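Long-range contacts in putative protein (Neisseria meningitidis, PDB 2O3G), which is of uncharacterised function, this piece being the transporter-associated domain of a UPF0053-family, CBS-domain membrane protein that may bind FAD: residues 60-65 / 76-81; 71-76 / 84-89. One frame throughout, in Å; residues are numbered along the deposited sequence.

Contact 1 (60-65 / 76-81); sequences PDVGDF and VEKEGQ. With EDO (1,2-ethanediol), chain B.
A type II beta turn, Asp61 to Asp64, packs here against strand 71-79 of the domain's antiparallel sheet, just where a classic beta bulge sets Val76 and Glu77 together opposite Arg85. The turn is closed by Asp64 N donating to Asp61 O at 3.0 Å, and Gly63 supplies the positive phi (71°) that the third position of such a turn calls for. Packing is densest around Val62. With CG1 anti to its backbone N (chi1 171°), that branch lies over the strand's main chain, CG1 being 3.1 Å from Val76 O, while CG2 meets the aliphatic stem of Lys78, 3.6 Å from its CG. Val62 and Lys78 pass each other heading opposite ways; the lysine chain, bent at chi2, chi3 and chi4, brings its ammonium to Pro60, the residue just before the turn. There Lys78 NZ donates to Pro60 O at 2.8 Å, approaching from above the carbonyl plane with a C=O...N angle of 142°. Pro60 is buried, its ring resting on Val75 and Ile83 of the sheet.

The other side is looser. Asp61 lies at the surface; its OD1 stops 4.6 Å from Lys78 NZ, too far for a salt bridge though near enough that the opposite charges probably attract. Farther along the chain, residues 79-81 form the exposed end of the hairpin, where Gln81 N makes a weak hydrogen bond of 3.0 Å to O1 of an ethanediol molecule.

Contact 2 (71-76 / 84-89); sequences WRFEVV and ERVKIT
In the antiparallel beta hairpin of strands 71-79 and 82-90, paired side chains alternate between a face turned to helix 48-56 and a face of polar residues. The strand segments run at 149° to each other, and their ladder of backbone bonds includes two short ones of 2.8 Å, Lys87 N to Glu74 O and Val76 N to Arg85 O, both in the carbonyl plane.

On the helix-facing side, Phe73 and Ile88 form a non-hydrogen-bonded pair and run alongside each other in the same direction. Both carry their gamma branch (CG of the phenylalanine, CG1 of the isoleucine) anti to the carbonyl carbon, and a further bend at chi2 (-61°) swings Ile88 CD1 to 3.3 Å from Phe73 CE1. Val86 approaches the same ring at a slant, its CG2 sitting at the ring edge near the plane, 4.0 Å from CD1. Val48, Leu51 and Ile52 of helix 48-56 pack on Phe73, making this row part of the hydrophobic core. At the end of the row Trp71, which also packs on Leu34 and Leu36, slants across the other branch of Ile88, with CE3 3.5 Å from CG2.

On the polar face the charged ends of Arg72 and Lys87 lead away from their cross-strand partners. Arg72 CB lies 3.6 Å from Thr89 OG1 before the arginine bends at chi3 (-90°) towards its salt bridge with Asp67. Glu74 and Lys87 both set CG anti to the backbone N and rise from the sheet together, but Glu74 OE1 and Lys87 NZ are 6.9 Å apart; the ammonium has weak partners in Glu17 and Ser18. Val76 is the apolar exception near the bulge: CG1 meets the Lys87 stem at CB, 3.8 Å away, and CG2 lies 3.4 Å from Arg85 CB.

Strand 71-79 serves both contacts, whose centres lie about 9 Å apart: contact 2 pairs one edge with strand 82-90, and contact 1 lays the loop before strand 65-68 along the other. Val76 belongs to both. The turn continues the sheet's backbone bonding through a probable hydrogen bond from Gly63 N to Val75 O (2.5 Å), while Asp61 O packs against Val75 CG1. Towards the hairpin end, a probable bond of 2.7 Å from Glu84 N to Glu77 O carries the ladder of contact 2 into contact 1, at the bulged pairing. Ethanediol, found near Arg72 as well as at Gln81, probably came from the crystallisation liquor.

Contact 1 (60-65 / 76-81)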
# COMPACT_ATOMS: atom_id res chain seq x y z
N PRO A 60 2.26 -3.98 -10.07
CA PRO A 60 2.44 -2.57 -10.21
C PRO A 60 3.86 -2.19 -10.61
O PRO A 60 4.81 -2.63 -10.02
CB PRO A 60 2.10 -2.06 -8.80
CG PRO A 60 2.50 -3.15 -7.92
CD PRO A 60 2.11 -4.38 -8.65
N ASP A 61 4.01 -1.36 -11.63
CA ASP A 61 5.30 -0.74 -11.89
C ASP A 61 5.59 0.36 -10.91
O ASP A 61 4.72 0.83 -10.21
CB ASP A 61 5.27 -0.07 -13.24
CG ASP A 61 5.21 -1.06 -14.34
OD1 ASP A 61 5.98 -2.06 -14.19
OD2 ASP A 61 4.41 -0.88 -15.32
N VAL A 62 6.82 0.85 -10.94
CA VAL A 62 7.13 2.07 -10.23
C VAL A 62 6.19 3.18 -10.74
O VAL A 62 5.81 3.22 -11.93
CB VAL A 62 8.57 2.43 -10.39
CG1 VAL A 62 8.78 3.81 -9.84
CG2 VAL A 62 9.43 1.39 -9.66
N GLY A 63 5.73 4.01 -9.80
CA GLY A 63 4.81 5.07 -10.15
C GLY A 63 3.40 4.64 -10.52
O GLY A 63 2.57 5.48 -10.91
N ASP A 64 3.10 3.35 -10.42
CA ASP A 64 1.68 2.92 -10.25
C ASP A 64 1.23 3.18 -8.81
O ASP A 64 2.06 3.22 -7.85
CB ASP A 64 1.47 1.44 -10.63
CG ASP A 64 1.54 1.17 -12.15
OD1 ASP A 64 1.21 0.03 -12.59
OD2 ASP A 64 1.94 2.09 -12.91
N PHE A 65 -0.08 3.35 -8.64
CA PHE A 65 -0.55 3.70 -7.31
C PHE A 65 -1.94 3.19 -7.15
O PHE A 65 -2.64 2.92 -8.10
CB PHE A 65 -0.54 5.22 -7.12
CG PHE A 65 -1.41 5.91 -8.10
CD1 PHE A 65 -0.91 6.29 -9.36
CD2 PHE A 65 -2.75 6.13 -7.82
CE1 PHE A 65 -1.74 6.85 -10.36
CE2 PHE A 65 -3.60 6.71 -8.77
CZ PHE A 65 -3.10 7.07 -10.06
N VAL A 76 7.24 3.37 -5.33
CA VAL A 76 8.30 4.26 -5.71
C VAL A 76 9.58 3.50 -6.05
O VAL A 76 10.24 3.82 -7.06
CB VAL A 76 8.57 5.44 -4.70
CG1 VAL A 76 7.41 6.37 -4.72
CG2 VAL A 76 8.94 4.97 -3.31
N GLU A 77 9.90 2.52 -5.22
CA GLU A 77 10.93 1.57 -5.53
C GLU A 77 10.42 0.08 -5.60
O GLU A 77 9.79 -0.44 -4.67
CB GLU A 77 12.00 1.76 -4.49
CG GLU A 77 13.35 1.35 -4.87
CD GLU A 77 14.12 1.12 -3.61
OE1 GLU A 77 13.77 1.79 -2.60
OE2 GLU A 77 15.05 0.27 -3.60
N LYS A 78 10.68 -0.57 -6.73
CA LYS A 78 10.67 -2.03 -6.84
C LYS A 78 12.10 -2.53 -6.70
O LYS A 78 13.01 -2.04 -7.40
CB LYS A 78 10.17 -2.45 -8.20
CG LYS A 78 8.82 -1.94 -8.52
CD LYS A 78 7.87 -3.08 -8.56
CE LYS A 78 8.25 -4.02 -9.66
NZ LYS A 78 7.01 -4.40 -10.33
N GLU A 79 12.30 -3.48 -5.78
CA GLU A 79 13.47 -4.38 -5.79
C GLU A 79 13.09 -5.70 -6.46
O GLU A 79 12.51 -6.62 -5.84
CB GLU A 79 13.99 -4.67 -4.39
CG GLU A 79 15.19 -5.61 -4.40
CD GLU A 79 16.54 -4.88 -4.71
OE1 GLU A 79 17.60 -5.54 -4.45
OE2 GLU A 79 16.52 -3.68 -5.18
N GLY A 80 13.40 -5.77 -7.74
CA GLY A 80 13.11 -6.96 -8.46
C GLY A 80 11.63 -7.01 -8.67
O GLY A 80 11.02 -6.20 -9.40
N GLN A 81 11.00 -8.00 -8.07
CA GLN A 81 9.59 -8.11 -8.36
C GLN A 81 8.85 -7.77 -7.08
O GLN A 81 7.66 -7.82 -7.05
CB GLN A 81 9.27 -9.50 -8.94
CG GLN A 81 8.00 -9.56 -9.74
CD GLN A 81 8.13 -9.11 -11.15
OE1 GLN A 81 7.17 -8.53 -11.71
NE2 GLN A 81 9.29 -9.37 -11.76
C1 EDO B . 11.03 -11.87 -6.12
O1 EDO B . 11.13 -10.87 -7.14
C2 EDO B . 10.35 -11.16 -4.91
O2 EDO B . 11.20 -11.09 -3.71

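Contact 2 (71-76 / 84-89)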
# COMPACT_ATOMS: atom_id res chain seq x y z
N TRP A 71 -6.67 7.64 0.87
CA TRP A 71 -5.25 7.74 0.73
C TRP A 71 -4.82 7.15 -0.61
O TRP A 71 -5.58 6.39 -1.23
CB TRP A 71 -4.59 6.99 1.81
CG TRP A 71 -4.95 7.36 3.15
CD1 TRP A 71 -6.01 6.97 3.80
CD2 TRP A 71 -4.14 8.10 4.08
NE1 TRP A 71 -5.99 7.47 5.12
CE2 TRP A 71 -4.85 8.17 5.29
CE3 TRP A 71 -2.94 8.80 3.97
CZ2 TRP A 71 -4.39 8.84 6.39
CZ3 TRP A 71 -2.45 9.46 5.10
CH2 TRP A 71 -3.17 9.48 6.29
N ARG A 72 -3.62 7.52 -1.06
CA ARG A 72 -2.98 7.03 -2.30
C ARG A 72 -1.72 6.28 -1.95
O ARG A 72 -0.98 6.64 -1.02
CB ARG A 72 -2.59 8.21 -3.12
CG ARG A 72 -1.95 7.86 -4.38
CD ARG A 72 -2.14 9.00 -5.33
NE ARG A 72 -3.37 8.80 -6.05
CZ ARG A 72 -3.85 9.58 -7.02
NH1 ARG A 72 -3.18 10.65 -7.45
NH2 ARG A 72 -5.01 9.28 -7.57
N PHE A 73 -1.46 5.20 -2.66
CA PHE A 73 -0.32 4.35 -2.31
C PHE A 73 0.42 4.19 -3.56
O PHE A 73 -0.17 3.79 -4.56
CB PHE A 73 -0.83 3.04 -1.84
CG PHE A 73 -1.45 3.12 -0.49
CD1 PHE A 73 -0.71 2.91 0.62
CD2 PHE A 73 -2.80 3.43 -0.35
CE1 PHE A 73 -1.33 2.94 1.89
CE2 PHE A 73 -3.37 3.45 0.90
CZ PHE A 73 -2.63 3.22 2.02
N GLU A 74 1.68 4.58 -3.57
CA GLU A 74 2.37 4.64 -4.86
C GLU A 74 3.68 3.94 -4.79
O GLU A 74 4.46 4.13 -3.86
CB GLU A 74 2.63 6.08 -5.26
CG GLU A 74 3.27 6.24 -6.64
CD GLU A 74 3.63 7.69 -6.98
OE1 GLU A 74 3.51 8.59 -6.10
OE2 GLU A 74 4.01 7.93 -8.15
N VAL A 75 3.93 3.11 -5.77
CA VAL A 75 5.15 2.33 -5.68
C VAL A 75 6.28 3.18 -6.20
O VAL A 75 6.27 3.69 -7.35
CB VAL A 75 5.00 0.99 -6.39
CG1 VAL A 75 3.89 1.07 -7.28
CG2 VAL A 75 6.25 0.61 -7.15
N VAL A 76 7.24 3.37 -5.33
CA VAL A 76 8.30 4.26 -5.71
C VAL A 76 9.58 3.50 -6.05
O VAL A 76 10.24 3.82 -7.06
CB VAL A 76 8.57 5.44 -4.70
CG1 VAL A 76 7.41 6.37 -4.72
CG2 VAL A 76 8.94 4.97 -3.31
N GLU A 84 9.23 -2.50 -3.02
CA GLU A 84 10.16 -2.22 -1.95
C GLU A 84 9.70 -1.05 -1.04
O GLU A 84 9.73 -1.16 0.23
CB GLU A 84 11.57 -2.00 -2.56
CG GLU A 84 12.72 -1.85 -1.52
CD GLU A 84 13.22 -3.19 -1.01
OE1 GLU A 84 14.48 -3.39 -0.86
OE2 GLU A 84 12.35 -4.07 -0.79
N ARG A 85 9.30 0.07 -1.70
CA ARG A 85 8.88 1.34 -1.02
C ARG A 85 7.63 1.89 -1.62
O ARG A 85 7.51 2.01 -2.88
CB ARG A 85 9.91 2.47 -1.22
CG ARG A 85 11.07 2.35 -0.39
CD ARG A 85 11.18 3.43 0.63
NE ARG A 85 11.63 2.70 1.81
CZ ARG A 85 11.47 3.09 3.06
NH1 ARG A 85 11.91 2.29 4.03
NH2 ARG A 85 10.88 4.25 3.34
N VAL A 86 6.74 2.28 -0.72
CA VAL A 86 5.57 3.00 -1.20
C VAL A 86 5.39 4.36 -0.52
O VAL A 86 5.78 4.57 0.66
CB VAL A 86 4.30 2.07 -1.31
CG1 VAL A 86 4.52 0.81 -0.60
CG2 VAL A 86 3.06 2.75 -0.79
N LYS A 87 4.92 5.31 -1.32
CA LYS A 87 4.71 6.71 -0.86
C LYS A 87 3.21 6.90 -0.58
O LYS A 87 2.38 6.74 -1.48
CB LYS A 87 5.13 7.71 -1.98
CG LYS A 87 5.15 9.23 -1.54
CD LYS A 87 5.23 10.31 -2.66
CE LYS A 87 5.82 11.66 -2.07
NZ LYS A 87 6.80 11.58 -0.79
N ILE A 88 2.88 7.21 0.68
CA ILE A 88 1.51 7.50 1.06
C ILE A 88 1.23 9.01 0.96
O ILE A 88 1.89 9.85 1.71
CB ILE A 88 1.23 7.24 2.51
CG1 ILE A 88 1.83 5.99 3.14
CG2 ILE A 88 -0.17 7.09 2.60
CD1 ILE A 88 1.43 4.69 2.58
N THR A 89 0.29 9.38 0.07
CA THR A 89 -0.35 10.69 0.16
C THR A 89 -1.91 10.76 0.51
O THR A 89 -2.55 9.70 0.65
CB THR A 89 0.01 11.57 -1.01
OG1 THR A 89 -0.52 11.08 -2.25
CG2 THR A 89 1.54 11.75 -1.09